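PDB 6PNR: alpha-glucosidase from [Eubacterium] rectale, which probably hydrolyses alpha-glycosides of sulfoquinovose, the sulfonated sugar of plant sulfolipids, as a sulfoquinovosidase of glycoside hydrolase family 31. Local coordinates for residues I133-P138 with F391-P396; C357-L362 with N413-L418; F439-G444 with L453-D458. All coordinates share one frame; numbering follows the deposited sequence.

Contact 1: residues I133-P138 with F391-P396; sequences IWTSEP and FGEYLP. With 9VH ([(3~{S},4~{R},5~{R})-4,5-bis(oxidanyl)piperidin-3-yl]methanesulfonic acid), chain C.
Glu137 lays its CG against the phenol tip of Tyr394, 3.5 Å from Tyr394 OH. A bend at chi2 (-79°) swings the carboxylate onto that same hydroxyl, which donates a short hydrogen bond of 2.5 Å from Tyr394 OH to Glu137 OE2. The bond uses the anti side of the carboxylate, with the hydroxyl lifted 27° out of its plane. OE2 itself lies at the edge of the tyrosine ring, near the ring plane, while the carboxylate stands perpendicular to it.

Phe391 is the next ring along. Glu137 OE2 is 4.0 Å from Phe391 CE1, and Tyr394 CE1 abuts the edge of the Phe391 ring. On the ligand side Phe391 CE2 reaches 9VH C3, 3.6 Å away. The loop 391-396 follows strand 386-389 of the TIM barrel, whereas 133-138 comes off strand 130-133 of the antiparallel N-terminal region, so a loop from outside the barrel packs behind Phe391, a residue of the pocket.

Farther from the ligand, Thr135 and Glu393 cross at about a right angle. Thr135 OG1 presses on Glu393 CG at 3.2 Å, and Ser136 CA meets Glu393 CB at 3.7 Å. The threonine hydroxyl is hydrogen-bonded to Asn166 O. Glu393 bends at chi2 (87°), taking its carboxylate to Asn166 ND2 and Arg441 NE; this arginine would partly offset any repulsion between Glu393 OE1 and Glu137 OE2, which are 5.1 Å apart.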
loop_
_atom_site.group_PDB
_atom_site.type_symbol
_atom_site.label_atom_id
_atom_site.label_comp_id
_atom_site.label_asym_id
_atom_site.label_seq_id
_atom_site.Cartn_x
_atom_site.Cartn_y
_atom_site.Cartn_z
ATOM N N ILE A 133 4.743 -14.492 -6.938
ATOM C CA ILE A 133 5.247 -15.827 -6.619
ATOM C C ILE A 133 6.574 -15.637 -5.892
ATOM O O ILE A 133 7.626 -15.484 -6.523
ATOM C CB ILE A 133 5.415 -16.680 -7.894
ATOM C CG1 ILE A 133 4.124 -16.684 -8.722
ATOM C CG2 ILE A 133 5.922 -18.111 -7.558
ATOM C CD1 ILE A 133 2.896 -17.236 -8.013
ATOM N N TRP A 134 6.521 -15.587 -4.560
ATOM C CA TRP A 134 7.702 -15.317 -3.745
ATOM C C TRP A 134 7.406 -15.914 -2.378
ATOM O O TRP A 134 6.473 -15.462 -1.708
ATOM C CB TRP A 134 7.972 -13.810 -3.656
ATOM C CG TRP A 134 9.267 -13.419 -2.986
ATOM C CD1 TRP A 134 9.429 -12.977 -1.702
ATOM C CD2 TRP A 134 10.577 -13.418 -3.576
ATOM N NE1 TRP A 134 10.756 -12.700 -1.457
ATOM C CE2 TRP A 134 11.482 -12.970 -2.589
ATOM C CE3 TRP A 134 11.075 -13.769 -4.837
ATOM C CZ2 TRP A 134 12.853 -12.856 -2.830
ATOM C CZ3 TRP A 134 12.440 -13.647 -5.075
ATOM C CH2 TRP A 134 13.309 -13.196 -4.082
ATOM N N THR A 135 8.148 -16.946 -1.988
ATOM C CA THR A 135 7.879 -17.567 -0.694
ATOM C C THR A 135 8.295 -16.615 0.424
ATOM O O THR A 135 9.317 -15.929 0.335
ATOM C CB THR A 135 8.586 -18.927 -0.573
ATOM O OG1 THR A 135 8.293 -19.513 0.704
ATOM C CG2 THR A 135 10.102 -18.817 -0.753
ATOM N N SER A 136 7.454 -16.514 1.451
ATOM C CA SER A 136 7.722 -15.579 2.540
ATOM C C SER A 136 6.811 -15.943 3.703
ATOM O O SER A 136 5.931 -16.796 3.581
ATOM C CB SER A 136 7.488 -14.122 2.109
ATOM O OG SER A 136 6.095 -13.820 2.042
ATOM N N GLU A 137 7.015 -15.274 4.827
ATOM C CA GLU A 137 5.973 -15.302 5.841
ATOM C C GLU A 137 4.652 -14.895 5.187
ATOM O O GLU A 137 4.621 -13.936 4.398
ATOM C CB GLU A 137 6.327 -14.355 6.993
ATOM C CG GLU A 137 7.468 -14.864 7.868
ATOM C CD GLU A 137 7.013 -15.929 8.856
ATOM O OE1 GLU A 137 5.789 -16.107 9.043
ATOM O OE2 GLU A 137 7.882 -16.610 9.430
ATOM N N PRO A 138 3.556 -15.607 5.461
ATOM C CA PRO A 138 2.290 -15.323 4.774
ATOM C C PRO A 138 1.555 -14.106 5.304
ATOM O O PRO A 138 0.540 -13.715 4.712
ATOM C CB PRO A 138 1.479 -16.601 5.029
ATOM C CG PRO A 138 1.946 -17.013 6.402
ATOM C CD PRO A 138 3.428 -16.729 6.408
ATOM N N PHE A 391 9.967 -23.857 8.065
ATOM C CA PHE A 391 10.610 -22.733 7.396
ATOM C C PHE A 391 11.078 -23.075 5.987
ATOM O O PHE A 391 10.568 -24.006 5.363
ATOM C CB PHE A 391 11.774 -22.207 8.239
ATOM C CG PHE A 391 11.336 -21.419 9.459
ATOM C CD1 PHE A 391 11.040 -20.067 9.359
ATOM C CD2 PHE A 391 11.222 -22.030 10.696
ATOM C CE1 PHE A 391 10.651 -19.331 10.484
ATOM C CE2 PHE A 391 10.825 -21.302 11.828
ATOM C CZ PHE A 391 10.530 -19.957 11.714
ATOM N N GLY A 392 12.050 -22.315 5.484
ATOM C CA GLY A 392 12.459 -22.371 4.096
ATOM C C GLY A 392 12.194 -21.098 3.314
ATOM O O GLY A 392 12.557 -21.042 2.133
ATOM N N GLU A 393 11.595 -20.073 3.930
ATOM C CA GLU A 393 11.165 -18.858 3.235
ATOM C C GLU A 393 12.105 -17.677 3.419
ATOM O O GLU A 393 11.854 -16.614 2.839
ATOM C CB GLU A 393 9.768 -18.416 3.708
ATOM C CG GLU A 393 8.740 -19.516 3.892
ATOM C CD GLU A 393 8.807 -20.152 5.279
ATOM O OE1 GLU A 393 9.791 -19.890 6.001
ATOM O OE2 GLU A 393 7.877 -20.903 5.642
ATOM N N TYR A 394 13.160 -17.811 4.221
ATOM C CA TYR A 394 13.866 -16.644 4.745
ATOM C C TYR A 394 15.177 -16.353 4.031
ATOM O O TYR A 394 16.041 -15.691 4.616
ATOM C CB TYR A 394 14.174 -16.821 6.235
ATOM C CG TYR A 394 13.080 -16.456 7.216
ATOM C CD1 TYR A 394 11.871 -17.113 7.208
ATOM C CD2 TYR A 394 13.300 -15.497 8.200
ATOM C CE1 TYR A 394 10.887 -16.807 8.127
ATOM C CE2 TYR A 394 12.326 -15.191 9.136
ATOM C CZ TYR A 394 11.117 -15.847 9.084
ATOM O OH TYR A 394 10.124 -15.563 9.992
ATOM N N LEU A 395 15.381 -16.847 2.821
ATOM C CA LEU A 395 16.679 -16.579 2.193
ATOM C C LEU A 395 16.738 -15.118 1.763
ATOM O O LEU A 395 15.899 -14.679 0.962
ATOM C CB LEU A 395 16.951 -17.490 1.000
ATOM C CG LEU A 395 18.365 -17.352 0.397
ATOM C CD1 LEU A 395 19.382 -18.117 1.221
ATOM C CD2 LEU A 395 18.398 -17.821 -1.051
ATOM N N PRO A 396 17.697 -14.340 2.251
ATOM C CA PRO A 396 17.786 -12.933 1.850
ATOM C C PRO A 396 18.318 -12.807 0.433
ATOM O O PRO A 396 18.791 -13.765 -0.177
ATOM C CB PRO A 396 18.743 -12.319 2.876
ATOM C CG PRO A 396 19.562 -13.468 3.355
ATOM C CD PRO A 396 18.729 -14.716 3.231
HETATM O O1 9VH C . 8.906 -20.549 17.492
HETATM S S1 9VH C . 9.726 -21.312 16.567
HETATM O O2 9VH C . 10.043 -20.517 15.407
HETATM O O3 9VH C . 10.869 -21.888 17.233
HETATM C C1 9VH C . 8.689 -22.652 16.048
HETATM C C2 9VH C . 7.457 -22.228 15.238
HETATM C C3 9VH C . 7.921 -21.842 13.842
HETATM N N1 9VH C . 6.895 -21.686 12.811
HETATM C C4 9VH C . 5.986 -22.831 12.753
HETATM C C5 9VH C . 5.361 -23.071 14.118
HETATM O O4 9VH C . 4.480 -24.188 14.012
HETATM C C6 9VH C . 6.444 -23.368 15.146
HETATM O O5 9VH C . 5.864 -23.608 16.426
#

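Contact 2: residues C357-L362 with N413-L418; sequences CGVVDL and NHWPVL
Trp415 and Leu362 account for most of the apolar packing. Leu362 approaches one face of the indole with its CB, which is 4.2 Å from Trp415 CZ2 and displaced toward the rim, and its CD1 lies beside the pyrrole nitrogen. The same leucine also meets the helix one turn on, where Leu362 CB and Leu418 CB come within 4.1 Å and CD1 rests on the Leu418 backbone. Val359 adds its CG1 branch, set anti to the backbone N (chi1 176°), which touches Trp415 CZ2 at 3.7 Å from an oblique direction.

Polar atoms gather at the rim of the indole. Val360 O comes to the edge, near the ring plane, 3.3 Å from Trp415 CZ2, and Asp361 OD1 lies by the neighbouring CH2. The Asp361 carboxylate is turned only 24° from the indole plane; it is held by Thr363 OG1 on OD1 and by Tyr403 N on OD2, so its main polar partners are elsewhere. Asp361 is also the centre of an inverse gamma turn, beside the CZ2-CH2 rim of the indole.

No direct hydrogen bond joins the two segments. A water in the indole plane does it instead, accepting from Trp415 NE1 at 2.8 Å and donating to Val360 O at 2.7 Å, and so satisfies two buried polar atoms at once.

Helix 408-429 forms part of the crossover between the parallel barrel strands 386-389 and 437-439. Residues 357-359 belong to strand 356-359, the middle strand of a small antiparallel sheet between 322-324 and 349-351; the chain then leaves the sheet as a loop, and Val360 packs on Trp370 and Phe371 of helix 365-380. Trp415 thus ties this sheet to a barrel helix.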
loop_
_atom_site.group_PDB
_atom_site.type_symbol
_atom_site.label_atom_id
_atom_site.label_comp_id
_atom_site.label_asym_id
_atom_site.label_seq_id
_atom_site.Cartn_x
_atom_site.Cartn_y
_atom_site.Cartn_z
ATOM N N CYS A 357 20.781 -16.642 13.158
ATOM C CA CYS A 357 21.049 -18.004 12.721
ATOM C C CYS A 357 21.799 -18.007 11.399
ATOM O O CYS A 357 21.600 -17.138 10.553
ATOM C CB CYS A 357 19.748 -18.814 12.565
ATOM S SG CYS A 357 18.711 -18.761 14.043
ATOM N N GLY A 358 22.653 -19.011 11.229
ATOM C CA GLY A 358 23.223 -19.271 9.928
ATOM C C GLY A 358 22.253 -20.036 9.048
ATOM O O GLY A 358 21.422 -20.806 9.521
ATOM N N VAL A 359 22.358 -19.798 7.746
ATOM C CA VAL A 359 21.583 -20.517 6.738
ATOM C C VAL A 359 22.468 -21.623 6.186
ATOM O O VAL A 359 23.463 -21.345 5.507
ATOM C CB VAL A 359 21.116 -19.576 5.622
ATOM C CG1 VAL A 359 20.390 -20.358 4.516
ATOM C CG2 VAL A 359 20.247 -18.473 6.201
ATOM N N VAL A 360 22.120 -22.878 6.472
ATOM C CA VAL A 360 22.885 -23.983 5.910
ATOM C C VAL A 360 22.755 -23.922 4.394
ATOM O O VAL A 360 21.640 -23.903 3.857
ATOM C CB VAL A 360 22.401 -25.320 6.477
ATOM C CG1 VAL A 360 23.094 -26.490 5.777
ATOM C CG2 VAL A 360 22.638 -25.367 7.981
ATOM N N ASP A 361 23.894 -23.871 3.694
ATOM C CA ASP A 361 23.877 -23.695 2.239
ATOM C C ASP A 361 23.501 -25.017 1.581
ATOM O O ASP A 361 24.351 -25.829 1.209
ATOM C CB ASP A 361 25.213 -23.170 1.729
ATOM C CG ASP A 361 25.173 -22.828 0.246
ATOM O OD1 ASP A 361 24.142 -23.112 -0.407
ATOM O OD2 ASP A 361 26.159 -22.258 -0.268
ATOM N N LEU A 362 22.200 -25.214 1.389
ATOM C CA LEU A 362 21.720 -26.464 0.820
ATOM C C LEU A 362 22.161 -26.665 -0.627
ATOM O O LEU A 362 21.980 -27.762 -1.153
ATOM C CB LEU A 362 20.197 -26.522 0.914
ATOM C CG LEU A 362 19.632 -26.525 2.336
ATOM C CD1 LEU A 362 18.115 -26.561 2.293
ATOM C CD2 LEU A 362 20.170 -27.699 3.137
ATOM N N ASN A 413 13.206 -18.745 -4.043
ATOM C CA ASN A 413 12.055 -19.626 -4.212
ATOM C C ASN A 413 12.469 -21.080 -4.326
ATOM O O ASN A 413 11.629 -21.968 -4.152
ATOM C CB ASN A 413 11.249 -19.246 -5.450
ATOM C CG ASN A 413 10.460 -17.954 -5.269
ATOM O OD1 ASN A 413 10.118 -17.568 -4.151
ATOM N ND2 ASN A 413 10.155 -17.292 -6.382
ATOM N N HIS A 414 13.738 -21.334 -4.637
ATOM C CA HIS A 414 14.220 -22.702 -4.742
ATOM C C HIS A 414 14.391 -23.342 -3.373
ATOM O O HIS A 414 14.290 -24.567 -3.258
ATOM C CB HIS A 414 15.554 -22.730 -5.488
ATOM C CG HIS A 414 15.968 -24.101 -5.929
ATOM N ND1 HIS A 414 17.272 -24.417 -6.247
ATOM C CD2 HIS A 414 15.249 -25.237 -6.111
ATOM C CE1 HIS A 414 17.340 -25.689 -6.600
ATOM N NE2 HIS A 414 16.128 -26.209 -6.525
ATOM N N TRP A 415 14.648 -22.533 -2.334
ATOM C CA TRP A 415 15.039 -23.084 -1.037
ATOM C C TRP A 415 14.048 -24.089 -0.466
ATOM O O TRP A 415 14.493 -25.149 0.014
ATOM C CB TRP A 415 15.279 -21.950 -0.037
ATOM C CG TRP A 415 16.477 -22.188 0.804
ATOM C CD1 TRP A 415 16.504 -22.569 2.112
ATOM C CD2 TRP A 415 17.840 -22.079 0.386
ATOM N NE1 TRP A 415 17.806 -22.695 2.538
ATOM C CE2 TRP A 415 18.645 -22.401 1.497
ATOM C CE3 TRP A 415 18.459 -21.738 -0.823
ATOM C CZ2 TRP A 415 20.038 -22.393 1.439
ATOM C CZ3 TRP A 415 19.842 -21.732 -0.882
ATOM C CH2 TRP A 415 20.617 -22.062 0.245
ATOM N N PRO A 416 12.731 -23.834 -0.457
ATOM C CA PRO A 416 11.809 -24.817 0.132
ATOM C C PRO A 416 11.896 -26.194 -0.494
ATOM O O PRO A 416 11.711 -27.186 0.217
ATOM C CB PRO A 416 10.437 -24.185 -0.108
ATOM C CG PRO A 416 10.721 -22.709 -0.118
ATOM C CD PRO A 416 12.016 -22.606 -0.858
ATOM N N VAL A 417 12.157 -26.291 -1.802
ATOM C CA VAL A 417 12.250 -27.611 -2.427
ATOM C C VAL A 417 13.594 -28.267 -2.122
ATOM O O VAL A 417 13.663 -29.490 -1.931
ATOM C CB VAL A 417 11.996 -27.503 -3.942
ATOM C CG1 VAL A 417 12.092 -28.885 -4.606
ATOM C CG2 VAL A 417 10.628 -26.927 -4.172
ATOM N N LEU A 418 14.681 -27.482 -2.076
ATOM C CA LEU A 418 15.957 -28.040 -1.619
ATOM C C LEU A 418 15.824 -28.615 -0.217
ATOM O O LEU A 418 16.323 -29.713 0.071
ATOM C CB LEU A 418 17.057 -26.972 -1.645
ATOM C CG LEU A 418 17.520 -26.559 -3.040
ATOM C CD1 LEU A 418 18.446 -25.342 -2.980
ATOM C CD2 LEU A 418 18.204 -27.732 -3.723
HETATM O O HOH W 1 19.105 -23.648 4.799
#

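Contact 3: residues F439-G444 with L453-D458; sequences FMRAGG and LLWAGD. With 9VH ([(3~{S},4~{R},5~{R})-4,5-bis(oxidanyl)piperidin-3-yl]methanesulfonic acid), chain C.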
loop_
_atom_site.group_PDB
_atom_site.type_symbol
_atom_site.label_atom_id
_atom_site.label_comp_id
_atom_site.label_asym_id
_atom_site.label_seq_id
_atom_site.Cartn_x
_atom_site.Cartn_y
_atom_site.Cartn_z
ATOM N N PHE A 439 6.253 -32.953 8.016
ATOM C CA PHE A 439 5.290 -32.045 7.407
ATOM C C PHE A 439 5.904 -30.667 7.259
ATOM O O PHE A 439 6.594 -30.183 8.160
ATOM C CB PHE A 439 3.954 -31.997 8.191
ATOM C CG PHE A 439 4.100 -32.120 9.691
ATOM C CD1 PHE A 439 4.274 -33.360 10.295
ATOM C CD2 PHE A 439 4.010 -30.988 10.503
ATOM C CE1 PHE A 439 4.384 -33.467 11.676
ATOM C CE2 PHE A 439 4.123 -31.088 11.889
ATOM C CZ PHE A 439 4.309 -32.308 12.474
ATOM N N MET A 440 5.670 -30.054 6.098
ATOM C CA MET A 440 6.256 -28.774 5.734
ATOM C C MET A 440 5.166 -27.743 5.472
ATOM O O MET A 440 4.065 -28.074 5.021
ATOM C CB MET A 440 7.135 -28.920 4.489
ATOM C CG MET A 440 8.102 -30.105 4.553
ATOM S SD MET A 440 9.206 -30.131 3.139
ATOM C CE MET A 440 10.133 -28.613 3.371
ATOM N N ARG A 441 5.477 -26.482 5.759
ATOM C CA ARG A 441 4.584 -25.389 5.401
ATOM C C ARG A 441 5.037 -24.638 4.151
ATOM O O ARG A 441 4.202 -24.064 3.455
ATOM C CB ARG A 441 4.463 -24.395 6.568
ATOM C CG ARG A 441 5.751 -23.645 6.883
ATOM C CD ARG A 441 5.589 -22.622 8.029
ATOM N NE ARG A 441 6.699 -21.671 8.047
ATOM C CZ ARG A 441 6.851 -20.696 8.948
ATOM N NH1 ARG A 441 5.956 -20.523 9.915
ATOM N NH2 ARG A 441 7.892 -19.879 8.868
ATOM N N ALA A 442 6.334 -24.626 3.845
ATOM C CA ALA A 442 6.835 -23.984 2.640
ATOM C C ALA A 442 6.992 -24.999 1.511
ATOM O O ALA A 442 7.113 -26.207 1.736
ATOM C CB ALA A 442 8.173 -23.293 2.902
ATOM N N GLY A 443 7.003 -24.495 0.283
ATOM C CA GLY A 443 7.178 -25.403 -0.836
ATOM C C GLY A 443 7.385 -24.658 -2.139
ATOM O O GLY A 443 7.434 -23.426 -2.185
ATOM N N GLY A 444 7.500 -25.447 -3.200
ATOM C CA GLY A 444 7.713 -24.950 -4.541
ATOM C C GLY A 444 7.485 -26.090 -5.506
ATOM O O GLY A 444 7.072 -27.178 -5.108
ATOM N N LEU A 453 3.979 -34.533 3.531
ATOM C CA LEU A 453 2.736 -34.004 4.080
ATOM C C LEU A 453 2.853 -32.491 4.245
ATOM O O LEU A 453 3.819 -32.011 4.845
ATOM C CB LEU A 453 2.411 -34.665 5.429
ATOM C CG LEU A 453 1.226 -34.107 6.241
ATOM C CD1 LEU A 453 -0.109 -34.350 5.530
ATOM C CD2 LEU A 453 1.180 -34.715 7.630
ATOM N N LEU A 454 1.897 -31.735 3.709
ATOM C CA LEU A 454 1.827 -30.298 3.939
ATOM C C LEU A 454 1.083 -30.012 5.237
ATOM O O LEU A 454 0.297 -30.832 5.715
ATOM C CB LEU A 454 1.094 -29.585 2.796
ATOM C CG LEU A 454 1.811 -29.091 1.546
ATOM C CD1 LEU A 454 0.826 -28.248 0.733
ATOM C CD2 LEU A 454 3.026 -28.276 1.914
ATOM N N TRP A 455 1.334 -28.828 5.807
ATOM C CA TRP A 455 0.358 -28.224 6.703
ATOM C C TRP A 455 0.236 -26.755 6.324
ATOM O O TRP A 455 1.129 -26.176 5.694
ATOM C CB TRP A 455 0.688 -28.451 8.204
ATOM C CG TRP A 455 1.335 -27.326 8.991
ATOM C CD1 TRP A 455 0.705 -26.411 9.796
ATOM C CD2 TRP A 455 2.742 -27.058 9.109
ATOM N NE1 TRP A 455 1.629 -25.579 10.378
ATOM C CE2 TRP A 455 2.887 -25.950 9.973
ATOM C CE3 TRP A 455 3.895 -27.650 8.566
ATOM C CZ2 TRP A 455 4.136 -25.407 10.295
ATOM C CZ3 TRP A 455 5.131 -27.120 8.885
ATOM C CH2 TRP A 455 5.243 -25.999 9.742
ATOM N N ALA A 456 -0.916 -26.171 6.657
ATOM C CA ALA A 456 -1.270 -24.823 6.219
ATOM C C ALA A 456 -0.450 -23.722 6.902
ATOM O O ALA A 456 -0.821 -22.550 6.759
ATOM C CB ALA A 456 -2.771 -24.579 6.439
ATOM N N GLY A 457 0.628 -24.001 7.626
ATOM C CA GLY A 457 1.415 -22.918 8.189
ATOM C C GLY A 457 0.703 -22.300 9.379
ATOM O O GLY A 457 -0.211 -22.896 9.962
ATOM N N ASP A 458 1.125 -21.085 9.732
ATOM C CA ASP A 458 0.593 -20.373 10.891
ATOM C C ASP A 458 -0.700 -19.647 10.525
ATOM O O ASP A 458 -0.680 -18.725 9.704
ATOM C CB ASP A 458 1.590 -19.329 11.397
ATOM C CG ASP A 458 2.931 -19.909 11.818
ATOM O OD1 ASP A 458 3.089 -21.148 11.875
ATOM O OD2 ASP A 458 3.825 -19.082 12.124
HETATM O O1 9VH C . 8.906 -20.549 17.492
HETATM S S1 9VH C . 9.726 -21.312 16.567
HETATM O O2 9VH C . 10.043 -20.517 15.407
HETATM O O3 9VH C . 10.869 -21.888 17.233
HETATM C C1 9VH C . 8.689 -22.652 16.048
HETATM C C2 9VH C . 7.457 -22.228 15.238
HETATM C C3 9VH C . 7.921 -21.842 13.842
HETATM N N1 9VH C . 6.895 -21.686 12.811
HETATM C C4 9VH C . 5.986 -22.831 12.753
HETATM C C5 9VH C . 5.361 -23.071 14.118
HETATM O O4 9VH C . 4.480 -24.188 14.012
HETATM C C6 9VH C . 6.444 -23.368 15.146
HETATM O O5 9VH C . 5.864 -23.608 16.426
HETATM O O HOH W 2 6.069 -19.326 13.070
#
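With CG held between the backbone N and the carbonyl carbon (chi1 66°) and the chain extended from there to NE, Arg441 runs alongside the indole of Trp455, both side chains pointing the same way. Trp455 is turned to an unusual chi1 of 101°, which puts its six-membered ring beneath the arginine: Arg441 CB sits 3.6 Å from the centroid of that ring, a CH-pi contact over the face. Phe439 directs its edge at the Trp455 face in an offset edge-to-face pair, planes 86° apart, with Phe439 CD2 3.9 Å from Trp455 CE3.

The backbones are pinned by a single bridge between Met440 and Leu454. Met440 N donates to Leu453 O at 3.0 Å, and Trp455 N donates to Met440 O at 2.9 Å. Phe439 CB packs on Leu453 CD2 alongside.

At the far end, Arg441 NH1 makes a long salt bridge of 3.4 Å to Asp458 OD2, while its NE is taken by Glu393. NH1 also comes within 3.3 Å of the piperidine nitrogen N1 of 9VH, and Asp458 OD1 lies 3.5 Å from the adjacent ligand carbon C4. Such an array of Arg441, Trp455 and Asp458, carried on loops beyond strand 437-439, belongs to the active-site pocket at the C-terminal end of a GH31 TIM barrel.

Contacts 1 and 3 both line the 9VH pocket, their centres 12 Å apart. Arg441 joins them: its NE forms a salt bridge of 2.8 Å with Glu393 OE2, its guanidinium makes a cation-pi contact with Phe391, and NH2 has a long, weak ion pair with Glu137. Contact 2 stands behind, with the Val359 side chain about 14 Å from the ligand. It reaches contact 1 through Asn413, whose OD1 lies 3.0 Å from Thr135 N in a probable hydrogen bond, and contact 3 through Pro416 CB, 3.5 Å from Gly443 N. Helix 408-429 therefore backs both pocket-lining contacts.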